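Local coordinates for putative aminopeptidase (Leishmania major, PDB 5NTH), which probably removes N-terminal residues from peptides as a dimanganese M17-family leucyl aminopeptidase, and is captured here with actinonin bound, at residues S452-C456 with G525-L530; A432-D438 with P507-M513; K39-V43 with V64-C68; N31-I37 with M179-M185; D228-A233 with Y272-L276. One frame throughout, in Å; residues are numbered along the deposited sequence.

Interaction 1: S452-C456 with G525-L530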
# COMPACT_ATOMS: atom_id res chain seq x y z
N SER A 452 36.62 8.27 18.76
CA SER A 452 36.89 7.36 17.65
C SER A 452 36.36 7.84 16.31
O SER A 452 36.77 7.31 15.30
CB SER A 452 36.28 5.97 17.89
OG SER A 452 34.88 5.98 17.77
N GLY A 453 35.41 8.76 16.29
CA GLY A 453 34.64 9.06 15.09
C GLY A 453 33.62 8.02 14.63
O GLY A 453 33.10 8.13 13.52
N ASP A 454 33.37 7.00 15.45
CA ASP A 454 32.27 6.03 15.26
C ASP A 454 31.17 6.44 16.27
O ASP A 454 31.07 5.91 17.38
CB ASP A 454 32.71 4.59 15.59
CG ASP A 454 33.57 3.94 14.50
OD1 ASP A 454 33.93 4.58 13.49
OD2 ASP A 454 33.90 2.74 14.66
N LEU A 455 30.34 7.37 15.85
CA LEU A 455 29.42 8.03 16.76
C LEU A 455 28.31 7.13 17.34
O LEU A 455 28.02 6.04 16.85
CB LEU A 455 28.83 9.26 16.08
CG LEU A 455 29.80 10.23 15.43
CD1 LEU A 455 29.04 11.39 14.79
CD2 LEU A 455 30.80 10.75 16.42
N CYS A 456 27.69 7.66 18.39
CA CYS A 456 26.88 6.94 19.33
C CYS A 456 25.93 7.87 19.98
O CYS A 456 26.24 9.05 20.17
CB CYS A 456 27.74 6.45 20.47
SG CYS A 456 28.42 4.87 20.16
N GLY A 525 32.93 0.35 7.96
CA GLY A 525 33.83 -0.22 8.96
C GLY A 525 33.43 0.11 10.40
O GLY A 525 34.15 -0.25 11.35
N TYR A 526 32.29 0.79 10.57
CA TYR A 526 31.82 1.20 11.88
C TYR A 526 31.89 0.07 12.88
O TYR A 526 31.47 -1.04 12.58
CB TYR A 526 30.39 1.66 11.82
CG TYR A 526 29.89 2.24 13.12
CD1 TYR A 526 29.68 1.43 14.25
CD2 TYR A 526 29.62 3.58 13.22
CE1 TYR A 526 29.23 1.96 15.45
CE2 TYR A 526 29.14 4.11 14.41
CZ TYR A 526 28.95 3.29 15.51
OH TYR A 526 28.52 3.86 16.67
N GLY A 527 32.38 0.39 14.08
CA GLY A 527 32.43 -0.53 15.19
C GLY A 527 33.84 -0.82 15.62
O GLY A 527 34.10 -0.98 16.80
N VAL A 528 34.74 -0.91 14.65
CA VAL A 528 36.11 -1.35 14.88
C VAL A 528 36.86 -0.40 15.79
O VAL A 528 37.62 -0.82 16.67
CB VAL A 528 36.89 -1.40 13.55
CG1 VAL A 528 38.36 -1.67 13.80
CG2 VAL A 528 36.31 -2.46 12.62
N THR A 529 36.67 0.89 15.55
CA THR A 529 37.38 1.94 16.26
C THR A 529 36.60 2.42 17.48
O THR A 529 37.18 3.04 18.40
CB THR A 529 37.69 3.14 15.32
OG1 THR A 529 38.27 2.66 14.10
CG2 THR A 529 38.70 4.08 15.94
N LEU A 530 35.29 2.16 17.51
CA LEU A 530 34.52 2.47 18.69
C LEU A 530 35.05 1.60 19.83
O LEU A 530 35.38 2.11 20.90
CB LEU A 530 33.05 2.23 18.44
CG LEU A 530 32.13 2.46 19.65
CD1 LEU A 530 32.11 3.92 20.13
CD2 LEU A 530 30.76 1.98 19.27
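Ser-452, the last residue of helix 439-452, lies against the first turn of helix 528-536: its CB sits 3.1 Å from Thr-529 O and 3.6 Å from Thr-529 CG2. Its OG turns back to close an ST turn, accepting from Asp-454 N at 3.0 Å, and is also bonded to Ala-448 O. Gly-453, with positive phi, ends the helix and swings the chain toward Asp-454, the residue that carries the contact. With CG beside the backbone N (chi1 -76°), the carboxylate of Asp-454 extends across the start of the second helix. OD2 takes the N-H of Gly-527 at 2.9 Å in a fairly straight bond (161°) that arrives from above the carboxylate plane, 51° out of it. Two weak bonds, from Thr-529 N at 3.4 Å and Leu-530 N at 3.2 Å, reach the same oxygen, while OD1 is hydrogen-bonded to Asn-153, with a long, weak ion pair to Arg-157. The CB of Asp-454 lies over one face of the Tyr-526 ring, a CH-pi contact of 4.0 Å to the centroid, offset toward the rim. Leu-455 CB is directed away from 525-530, and its side chain packs on Tyr-465 of a neighbouring subunit. Cys-456 then brings its SG to Leu-530 CD1 at 3.8 Å, next to helix 439-452. One carboxylate oxygen thus gathers the amides at a helix start within a fully buried contact distant from the metal centre; that donor-rich setting, and the positive end of the helix dipole, would be expected to stabilise the ionised form of Asp-454.

Interaction 2: A432-D438 with P507-M513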
# COMPACT_ATOMS: atom_id res chain seq x y z
N ALA A 432 25.08 5.40 16.07
CA ALA A 432 24.49 4.20 16.57
C ALA A 432 23.63 4.50 17.81
O ALA A 432 23.76 5.54 18.46
CB ALA A 432 25.56 3.19 16.92
N GLY A 433 22.73 3.57 18.10
CA GLY A 433 21.88 3.60 19.30
C GLY A 433 22.45 2.69 20.36
O GLY A 433 22.70 1.52 20.09
N VAL A 434 22.69 3.24 21.55
CA VAL A 434 23.26 2.48 22.63
C VAL A 434 22.20 2.28 23.70
O VAL A 434 21.60 3.24 24.20
CB VAL A 434 24.49 3.17 23.23
CG1 VAL A 434 25.03 2.33 24.39
CG2 VAL A 434 25.56 3.36 22.17
N TYR A 435 21.98 1.02 24.01
CA TYR A 435 21.00 0.59 24.99
C TYR A 435 21.81 -0.07 26.07
O TYR A 435 22.35 -1.16 25.86
CB TYR A 435 20.02 -0.40 24.39
CG TYR A 435 19.11 -1.08 25.40
CD1 TYR A 435 17.92 -0.48 25.84
CD2 TYR A 435 19.41 -2.35 25.88
CE1 TYR A 435 17.09 -1.11 26.72
CE2 TYR A 435 18.58 -2.99 26.77
CZ TYR A 435 17.42 -2.37 27.19
OH TYR A 435 16.63 -3.06 28.08
N ALA A 436 21.90 0.59 27.21
CA ALA A 436 22.92 0.26 28.18
C ALA A 436 22.34 0.14 29.56
O ALA A 436 21.70 1.08 30.03
CB ALA A 436 23.97 1.35 28.16
N SER A 437 22.64 -0.97 30.23
CA SER A 437 22.15 -1.25 31.61
C SER A 437 22.91 -0.56 32.73
O SER A 437 22.64 -0.83 33.87
CB SER A 437 22.24 -2.74 31.90
OG SER A 437 23.62 -3.11 31.90
N ASP A 438 23.88 0.29 32.43
CA ASP A 438 24.68 0.95 33.45
C ASP A 438 25.02 2.34 32.91
O ASP A 438 25.68 2.45 31.87
CB ASP A 438 25.92 0.11 33.69
CG ASP A 438 26.81 0.64 34.81
OD1 ASP A 438 27.61 1.59 34.56
OD2 ASP A 438 26.75 0.04 35.91
N PRO A 507 27.87 -4.55 33.34
CA PRO A 507 27.08 -3.89 32.33
C PRO A 507 26.90 -4.65 31.02
O PRO A 507 27.81 -5.34 30.53
CB PRO A 507 27.90 -2.62 32.04
CG PRO A 507 28.76 -2.44 33.22
CD PRO A 507 29.13 -3.84 33.57
N PHE A 508 25.72 -4.47 30.45
CA PHE A 508 25.40 -4.94 29.11
C PHE A 508 25.21 -3.71 28.25
O PHE A 508 24.37 -2.85 28.57
CB PHE A 508 24.10 -5.73 29.18
CG PHE A 508 23.52 -6.07 27.85
CD1 PHE A 508 24.09 -7.08 27.09
CD2 PHE A 508 22.40 -5.41 27.38
CE1 PHE A 508 23.56 -7.40 25.86
CE2 PHE A 508 21.86 -5.74 26.16
CZ PHE A 508 22.44 -6.74 25.40
N VAL A 509 26.02 -3.61 27.19
CA VAL A 509 26.03 -2.44 26.30
C VAL A 509 25.73 -2.89 24.92
O VAL A 509 26.54 -3.56 24.29
CB VAL A 509 27.40 -1.74 26.23
CG1 VAL A 509 27.33 -0.46 25.40
CG2 VAL A 509 27.86 -1.40 27.63
N HIS A 510 24.55 -2.50 24.45
CA HIS A 510 24.03 -2.89 23.16
C HIS A 510 24.16 -1.76 22.19
O HIS A 510 23.61 -0.70 22.44
CB HIS A 510 22.58 -3.24 23.31
CG HIS A 510 21.89 -3.58 22.03
ND1 HIS A 510 21.92 -4.84 21.48
CD2 HIS A 510 21.09 -2.84 21.23
CE1 HIS A 510 21.20 -4.85 20.38
NE2 HIS A 510 20.68 -3.65 20.21
N VAL A 511 24.89 -1.99 21.10
CA VAL A 511 25.08 -0.98 20.07
C VAL A 511 24.35 -1.35 18.79
O VAL A 511 24.68 -2.31 18.10
CB VAL A 511 26.57 -0.72 19.76
CG1 VAL A 511 26.71 0.47 18.82
CG2 VAL A 511 27.33 -0.45 21.04
N ASP A 512 23.34 -0.56 18.48
CA ASP A 512 22.52 -0.77 17.29
C ASP A 512 23.00 0.12 16.16
O ASP A 512 22.69 1.28 16.12
CB ASP A 512 21.05 -0.49 17.60
CG ASP A 512 20.12 -0.89 16.49
OD1 ASP A 512 20.56 -1.40 15.44
OD2 ASP A 512 18.91 -0.70 16.69
N MET A 513 23.72 -0.46 15.22
CA MET A 513 24.39 0.35 14.21
C MET A 513 23.91 -0.00 12.81
O MET A 513 24.68 -0.16 11.90
CB MET A 513 25.93 0.26 14.34
CG MET A 513 26.52 -0.99 14.95
SD MET A 513 26.31 -2.41 13.91
CE MET A 513 27.72 -2.14 12.83
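An antiparallel strand pair of the large mixed sheet in the catalytic domain forms where Gly-433 and Tyr-435 bond through their backbones to Asp-512 and His-510. The bond from Asp-512 N to Gly-433 O is short, 2.7 Å, and its partner from Gly-433 N to Asp-512 O measures 3.0 Å; Tyr-435 and His-510 make a second hydrogen-bonded pair. Beyond the strand end Ser-437 continues the pattern: its N donates to Phe-508 O, and its OG, held between the backbone N and carbonyl carbon (chi1 65°), accepts Phe-508 N at 2.9 Å in a nearly straight bond (178°), doing the work of a backbone carbonyl. On the face carrying Val-434 and Ala-436, CG1 of Val-434 meets CG1 of Val-509 obliquely at 3.8 Å, and nearer the other end Ala-432 CB touches Val-511 CG1 at 3.5 Å. On the reverse face the Tyr-435 and Phe-508 rings approach edge to edge, CD2 to CE2 4.2 Å, and the Tyr-435 hydroxyl goes on to Glu-497. Asp-512 directs its carboxylate away from this pair, to Leu-419 N and the hydroxyls of Thr-420 and Ser-489; Leu-419 and Thr-420 line the actinonin pocket, which is consistent with a second-shell position for Asp-512 behind it. Strand 508-512 is flanked by strands 412-417 and 432-436, with 456-458 beyond the latter. Helix 439-452 covers the valine face, helix 488-497 packs on Tyr-435 and Phe-508, and Ala-436 O receives Arg-110 of a neighbouring subunit.

Interaction 3: K39-V43 with V64-C68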
# COMPACT_ATOMS: atom_id res chain seq x y z
N LYS A 39 59.92 14.26 8.79
CA LYS A 39 60.78 13.51 7.84
C LYS A 39 60.24 13.36 6.41
O LYS A 39 60.65 12.45 5.68
CB LYS A 39 61.06 12.12 8.39
CG LYS A 39 61.25 12.11 9.87
CD LYS A 39 61.82 10.78 10.33
CE LYS A 39 61.89 10.78 11.87
NZ LYS A 39 62.94 9.86 12.40
N VAL A 40 59.34 14.26 6.01
CA VAL A 40 58.85 14.34 4.65
C VAL A 40 59.98 14.85 3.79
O VAL A 40 60.47 15.96 4.01
CB VAL A 40 57.64 15.29 4.54
CG1 VAL A 40 57.27 15.61 3.09
CG2 VAL A 40 56.43 14.69 5.24
N SER A 41 60.38 14.03 2.81
CA SER A 41 61.42 14.36 1.80
C SER A 41 60.89 14.30 0.36
O SER A 41 61.46 14.90 -0.54
CB SER A 41 62.61 13.41 1.93
OG SER A 41 62.19 12.04 1.83
N CYS A 42 59.81 13.57 0.13
CA CYS A 42 59.16 13.67 -1.16
C CYS A 42 57.65 13.91 -1.06
O CYS A 42 57.03 13.71 -0.03
CB CYS A 42 59.47 12.43 -1.97
SG CYS A 42 58.36 11.08 -1.58
N VAL A 43 57.09 14.38 -2.16
CA VAL A 43 55.68 14.69 -2.25
C VAL A 43 55.05 13.86 -3.33
O VAL A 43 55.61 13.68 -4.40
CB VAL A 43 55.46 16.18 -2.55
CG1 VAL A 43 54.03 16.48 -2.94
CG2 VAL A 43 55.83 17.01 -1.33
N VAL A 64 55.64 22.97 4.81
CA VAL A 64 55.29 21.72 4.18
C VAL A 64 55.89 21.80 2.78
O VAL A 64 55.92 22.86 2.15
CB VAL A 64 53.77 21.42 4.17
CG1 VAL A 64 53.16 21.55 5.57
CG2 VAL A 64 53.03 22.32 3.20
N LEU A 65 56.35 20.66 2.31
CA LEU A 65 57.21 20.58 1.19
C LEU A 65 56.52 20.83 -0.16
O LEU A 65 57.18 20.91 -1.20
CB LEU A 65 57.82 19.18 1.20
CG LEU A 65 59.03 18.95 0.31
CD1 LEU A 65 60.14 19.96 0.65
CD2 LEU A 65 59.51 17.51 0.47
N PHE A 66 55.20 20.98 -0.15
CA PHE A 66 54.45 21.28 -1.37
C PHE A 66 53.97 22.73 -1.31
O PHE A 66 53.09 23.13 -2.08
CB PHE A 66 53.28 20.29 -1.55
CG PHE A 66 52.28 20.34 -0.46
CD1 PHE A 66 51.32 21.34 -0.42
CD2 PHE A 66 52.32 19.44 0.57
CE1 PHE A 66 50.41 21.43 0.61
CE2 PHE A 66 51.41 19.51 1.62
CZ PHE A 66 50.45 20.51 1.64
N TYR A 67 54.52 23.53 -0.40
CA TYR A 67 54.11 24.94 -0.35
C TYR A 67 54.66 25.57 -1.58
O TYR A 67 55.75 25.22 -2.01
CB TYR A 67 54.63 25.70 0.86
CG TYR A 67 53.78 26.92 1.18
CD1 TYR A 67 52.55 26.77 1.81
CD2 TYR A 67 54.22 28.23 0.88
CE1 TYR A 67 51.76 27.86 2.13
CE2 TYR A 67 53.43 29.35 1.21
CZ TYR A 67 52.20 29.14 1.83
OH TYR A 67 51.36 30.17 2.18
N CYS A 68 53.87 26.45 -2.16
CA CYS A 68 54.24 27.19 -3.37
C CYS A 68 53.14 28.23 -3.58
O CYS A 68 52.16 28.24 -2.83
CB CYS A 68 54.40 26.26 -4.57
SG CYS A 68 52.87 25.43 -4.99
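The ring of Phe-66, whose CB meets Val-43 CG1 at 4.1 Å, carries CG2 of Val-64 over one face, 3.5 Å above the plane and displaced toward the rim; it also forms an edge-to-face pair with Tyr-140 of strand 137-142. The backbone directs CB at Val-43, and chi1 of 63° then turns the ring toward Tyr-140; the Phe-66 and Val-43 side chains cross at about a right angle. Phe-66 and Leu-65 are the two central residues of a type I beta turn closed by Tyr-67 N to Val-64 O at 3.0 Å. Leu-65 runs antiparallel to the side chains of Val-40 and Val-43, sliding past each: its CB lies 3.9 Å from Val-43 CG2, and its CD2 lies 3.9 Å from Val-40 CG1. The same methyl, CD2, also reaches Ser-41 O at 3.4 Å. No hydrogen bond links the two segments, so the contact rests on apolar packing, two valines against Leu-65 and Val-43 also against Phe-66 CB, at the partly exposed rim of the macro-like N-terminal domain. Segment 39-43 lies in the loop between strands 32-34 and 46-51, and Val-43 is tied by backbone hydrogen bonding to Gly-92. Segment 64-68 lies in the loop between helix 53-57 and helix 69-77, and Tyr-67 packs against the latter through Ala-72 and Leu-75.

Interaction 4: N31-I37 with M179-M185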
# COMPACT_ATOMS: atom_id res chain seq x y z
N ASN A 31 45.79 -0.02 3.04
CA ASN A 31 46.65 0.66 2.10
C ASN A 31 46.90 2.05 2.58
O ASN A 31 46.97 2.99 1.79
CB ASN A 31 46.02 0.67 0.69
CG ASN A 31 44.75 1.52 0.59
OD1 ASN A 31 44.12 1.93 1.61
ND2 ASN A 31 44.37 1.81 -0.65
N VAL A 32 47.00 2.15 3.90
CA VAL A 32 47.30 3.40 4.56
C VAL A 32 48.65 3.28 5.26
O VAL A 32 48.97 2.27 5.91
CB VAL A 32 46.21 3.76 5.56
CG1 VAL A 32 46.51 5.09 6.22
CG2 VAL A 32 44.88 3.84 4.83
N THR A 33 49.44 4.33 5.11
CA THR A 33 50.70 4.45 5.79
C THR A 33 50.73 5.79 6.50
O THR A 33 49.95 6.71 6.19
CB THR A 33 51.89 4.34 4.80
OG1 THR A 33 51.86 5.40 3.82
CG2 THR A 33 51.87 2.98 4.13
N PHE A 34 51.65 5.90 7.44
CA PHE A 34 51.85 7.17 8.09
C PHE A 34 53.32 7.55 7.94
O PHE A 34 54.20 6.69 7.92
CB PHE A 34 51.45 7.07 9.55
CG PHE A 34 50.01 6.66 9.76
CD1 PHE A 34 49.64 5.33 9.64
CD2 PHE A 34 49.03 7.60 10.08
CE1 PHE A 34 48.33 4.95 9.84
CE2 PHE A 34 47.71 7.23 10.25
CZ PHE A 34 47.36 5.90 10.12
N THR A 35 53.58 8.85 7.82
CA THR A 35 54.94 9.35 7.70
C THR A 35 55.10 10.49 8.69
O THR A 35 54.25 11.36 8.79
CB THR A 35 55.23 9.82 6.24
OG1 THR A 35 55.31 8.68 5.37
CG2 THR A 35 56.55 10.62 6.14
N ASP A 36 56.22 10.50 9.39
CA ASP A 36 56.44 11.48 10.43
C ASP A 36 56.62 12.85 9.76
O ASP A 36 57.50 13.00 8.94
CB ASP A 36 57.69 11.03 11.19
CG ASP A 36 58.13 11.99 12.29
OD1 ASP A 36 57.78 13.20 12.22
OD2 ASP A 36 58.82 11.51 13.23
N ILE A 37 55.79 13.85 10.08
CA ILE A 37 55.84 15.14 9.34
C ILE A 37 57.22 15.76 9.35
O ILE A 37 57.59 16.52 8.44
CB ILE A 37 54.86 16.19 9.87
CG1 ILE A 37 54.80 17.40 8.93
CG2 ILE A 37 55.26 16.69 11.27
CD1 ILE A 37 53.62 18.32 9.18
N MET A 179 45.78 1.98 -5.39
CA MET A 179 46.39 3.21 -4.97
C MET A 179 46.81 3.08 -3.52
O MET A 179 46.83 2.00 -2.96
CB MET A 179 45.37 4.33 -5.16
CG MET A 179 44.22 4.25 -4.17
SD MET A 179 43.51 5.85 -3.89
CE MET A 179 44.60 6.61 -2.71
N SER A 180 47.15 4.20 -2.90
CA SER A 180 47.70 4.17 -1.57
C SER A 180 47.63 5.52 -0.91
O SER A 180 47.91 6.52 -1.56
CB SER A 180 49.15 3.75 -1.66
OG SER A 180 49.53 3.36 -0.38
N LEU A 181 47.32 5.54 0.38
CA LEU A 181 47.21 6.80 1.13
C LEU A 181 48.31 6.92 2.15
O LEU A 181 48.54 5.99 2.89
CB LEU A 181 45.88 6.93 1.85
CG LEU A 181 44.64 6.97 0.97
CD1 LEU A 181 44.21 5.55 0.65
CD2 LEU A 181 43.51 7.70 1.67
N ASN A 182 48.99 8.06 2.15
CA ASN A 182 50.11 8.33 3.05
C ASN A 182 49.72 9.49 4.00
O ASN A 182 49.60 10.64 3.58
CB ASN A 182 51.33 8.68 2.21
CG ASN A 182 52.56 9.00 3.06
OD1 ASN A 182 53.05 10.14 3.06
ND2 ASN A 182 53.05 7.99 3.82
N VAL A 183 49.49 9.16 5.27
CA VAL A 183 48.99 10.16 6.21
C VAL A 183 50.15 10.86 6.88
O VAL A 183 51.08 10.23 7.41
CB VAL A 183 48.04 9.58 7.30
CG1 VAL A 183 47.35 10.71 8.05
CG2 VAL A 183 46.96 8.71 6.68
N VAL A 184 50.05 12.18 6.86
CA VAL A 184 51.01 13.07 7.48
C VAL A 184 50.24 13.96 8.42
O VAL A 184 49.63 14.94 8.01
CB VAL A 184 51.73 13.95 6.43
CG1 VAL A 184 52.77 14.84 7.09
CG2 VAL A 184 52.40 13.09 5.38
N MET A 185 50.25 13.62 9.70
CA MET A 185 49.58 14.48 10.66
C MET A 185 50.52 15.59 11.16
O MET A 185 51.73 15.38 11.32
CB MET A 185 49.10 13.65 11.82
CG MET A 185 47.99 12.69 11.45
SD MET A 185 47.54 11.64 12.84
CE MET A 185 48.91 10.46 12.76
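Phe-34 and Val-183 form the apolar centre, lying side by side and pointing the same way, with CD2 of the ring 3.6 Å from Val-183 CB. The CG2 branch of the same valine touches Val-32 CG1 at 3.7 Å. Met-185, bent at its thioether (chi3 -78°), curls its CE back to Phe-34 CD2 at 3.9 Å. Helices 148-156 and 203-221 close over this face, the first through Val-151, Ala-152 and Val-155, the second through Leu-206 and Cys-210.

Beneath these side chains run two parallel strands, 32-34 at the border of the six-stranded mixed sheet and 181-185 beside it, their axes 32° apart in direction. In the parallel pattern every second residue bonds to the two residues flanking its opposite number, Leu-181 to Asn-31 and Thr-33, Val-183 to Thr-33 and Thr-35: Leu-181 N gives to Asn-31 O, Thr-33 N to Leu-181 O at 2.9 Å, Val-183 N to Thr-33 O at 2.7 Å, and Thr-35 N to Val-183 O. Strand 137-142 takes the other side of 181-185.

Farther along the chain, Ile-37 crosses Val-184 at about a right angle, CB to CG1 3.7 Å. On the opposite face of the sheet from Phe-34, the side chain of Asn-182 extends toward the hydroxyls of Thr-33 and Thr-35. At the far end, Asn-31 ND2 makes a weak bond to Met-179 O at 3.4 Å while its OD1 accepts from Gln-214, and Ser-180 OG adds another weak bond, to Asn-31 O.

Interaction 5: D228-A233 with Y272-L276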
# COMPACT_ATOMS: atom_id res chain seq x y z
N ASP A 228 29.36 -16.25 2.92
CA ASP A 228 28.31 -16.96 3.62
C ASP A 228 28.87 -17.41 4.96
O ASP A 228 29.99 -17.05 5.32
CB ASP A 228 27.80 -18.14 2.77
CG ASP A 228 28.89 -19.17 2.46
OD1 ASP A 228 29.81 -19.35 3.26
OD2 ASP A 228 28.82 -19.81 1.41
N THR A 229 28.13 -18.22 5.68
CA THR A 229 28.53 -18.61 7.01
C THR A 229 29.69 -19.57 7.05
O THR A 229 30.40 -19.60 8.03
CB THR A 229 27.39 -19.25 7.80
OG1 THR A 229 26.97 -20.47 7.17
CG2 THR A 229 26.21 -18.27 7.91
N VAL A 230 29.86 -20.38 6.02
CA VAL A 230 30.98 -21.34 6.00
C VAL A 230 32.28 -20.63 5.67
O VAL A 230 33.34 -20.98 6.18
CB VAL A 230 30.72 -22.51 5.05
CG1 VAL A 230 31.95 -23.38 4.86
CG2 VAL A 230 29.60 -23.38 5.62
N VAL A 231 32.19 -19.61 4.83
CA VAL A 231 33.36 -18.91 4.39
C VAL A 231 33.80 -18.00 5.51
O VAL A 231 34.95 -18.05 5.93
CB VAL A 231 33.11 -18.11 3.10
CG1 VAL A 231 34.27 -17.15 2.80
CG2 VAL A 231 32.93 -19.06 1.93
N TYR A 232 32.86 -17.18 6.00
CA TYR A 232 33.07 -16.32 7.16
C TYR A 232 33.70 -17.12 8.30
O TYR A 232 34.60 -16.63 8.96
CB TYR A 232 31.75 -15.75 7.64
CG TYR A 232 31.81 -14.47 8.42
CD1 TYR A 232 32.99 -14.02 9.02
CD2 TYR A 232 30.66 -13.71 8.58
CE1 TYR A 232 33.02 -12.84 9.73
CE2 TYR A 232 30.67 -12.53 9.29
CZ TYR A 232 31.84 -12.09 9.88
OH TYR A 232 31.85 -10.88 10.60
N ALA A 233 33.27 -18.37 8.50
CA ALA A 233 33.89 -19.23 9.54
C ALA A 233 35.32 -19.69 9.23
O ALA A 233 36.18 -19.77 10.12
CB ALA A 233 33.03 -20.45 9.78
N TYR A 272 23.63 -22.64 3.48
CA TYR A 272 24.73 -23.01 4.38
C TYR A 272 24.39 -22.70 5.83
O TYR A 272 23.77 -21.66 6.12
CB TYR A 272 26.04 -22.36 3.95
CG TYR A 272 26.34 -22.71 2.53
CD1 TYR A 272 26.44 -24.05 2.13
CD2 TYR A 272 26.48 -21.71 1.57
CE1 TYR A 272 26.67 -24.37 0.82
CE2 TYR A 272 26.74 -22.02 0.25
CZ TYR A 272 26.82 -23.34 -0.12
OH TYR A 272 27.05 -23.62 -1.45
N PRO A 273 24.82 -23.60 6.75
CA PRO A 273 24.24 -23.64 8.10
C PRO A 273 24.71 -22.57 9.11
O PRO A 273 25.66 -21.84 8.86
CB PRO A 273 24.59 -25.04 8.59
CG PRO A 273 25.85 -25.37 7.87
CD PRO A 273 25.85 -24.63 6.57
N ALA A 274 24.02 -22.51 10.23
CA ALA A 274 24.34 -21.59 11.30
C ALA A 274 25.63 -21.97 12.06
O ALA A 274 26.01 -23.13 12.11
CB ALA A 274 23.17 -21.49 12.26
N HIS A 275 26.31 -20.96 12.62
CA HIS A 275 27.46 -21.17 13.49
C HIS A 275 27.44 -20.17 14.62
O HIS A 275 27.20 -18.98 14.40
CB HIS A 275 28.81 -20.89 12.81
CG HIS A 275 29.09 -21.70 11.58
ND1 HIS A 275 28.37 -21.55 10.41
CD2 HIS A 275 30.08 -22.57 11.30
CE1 HIS A 275 28.88 -22.34 9.49
NE2 HIS A 275 29.93 -22.97 10.00
N LEU A 276 27.76 -20.65 15.81
CA LEU A 276 28.31 -19.77 16.83
C LEU A 276 29.82 -19.96 16.80
O LEU A 276 30.32 -21.06 16.98
CB LEU A 276 27.72 -20.04 18.20
CG LEU A 276 26.37 -19.35 18.42
CD1 LEU A 276 25.76 -19.88 19.69
CD2 LEU A 276 26.50 -17.85 18.54
O HOH W 1 24.86 -18.93 4.92
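Asp-228 and Tyr-272 meet obliquely, carboxylate and ring planes 63° apart, with OD2 3.0 Å from Tyr-272 CD2. The acid is shared between two tasks. Its OD1 caps helix 229-243, taking Val-231 N end-on at 2.9 Å and Val-230 N in a weaker, strongly bent bond, whereas OD2 forms a salt bridge with Arg-8. Thr-229 points across the gap to the loop before strand 275-282: a chi1 of 63° aims OG1 at that loop, and the hydroxyl donates to Pro-273 O over a short 2.5 Å, tilted 18° from the carbonyl plane. A water bridges alongside, giving a hydrogen bond to Tyr-272 O at 3.2 Å and accepting a weak one from Thr-229 N. The imidazole of His-275 is laid against the helix. One face carries Thr-229 O, 3.4 Å above the plane and offset toward the rim, and also the methyl of Ala-233, whose CB stands 4.2 Å from the ring centroid in a CH-pi contact. Val-230 approaches that ring at its edge with CG2, and the same methyl touches Tyr-272 CB and Pro-273 CD, both at 4.1 Å, so that one methyl touches all three residues. The contact thus joins a helix start to the beginning of a strand in the catalytic domain, the threonine side chain about 11 Å from that of the metal ligand Asp-321. Its polar work is divided: OD1 of Asp-228 serves the helix cap, OD2 pairs with Arg-8, and the Thr-229 hydroxyl ties the helix start to the carbonyl on the strand side.

The contacts fall into two groups. Interactions 3 and 4 belong to the N-terminal part and touch through Val-40 CG2 and Val-184 CG1, 4.1 Å apart; the loops of interaction 3 lie within the chain between the two strands of interaction 4. Interactions 1, 2 and 5 belong to the catalytic domain. Interactions 1 and 2 adjoin, Cys-456 SG lying 3.8 Å from Val-434 CG2, and their segments alternate along the chain. Interactions 2 and 5 reach the same large sheet, their centres about 26 Å apart. Interaction 2 comes nearest the active site, with the Asp-512 side chain about 8 Å from actinonin; Thr-229 of interaction 5 stays about 13 Å from a manganese ion.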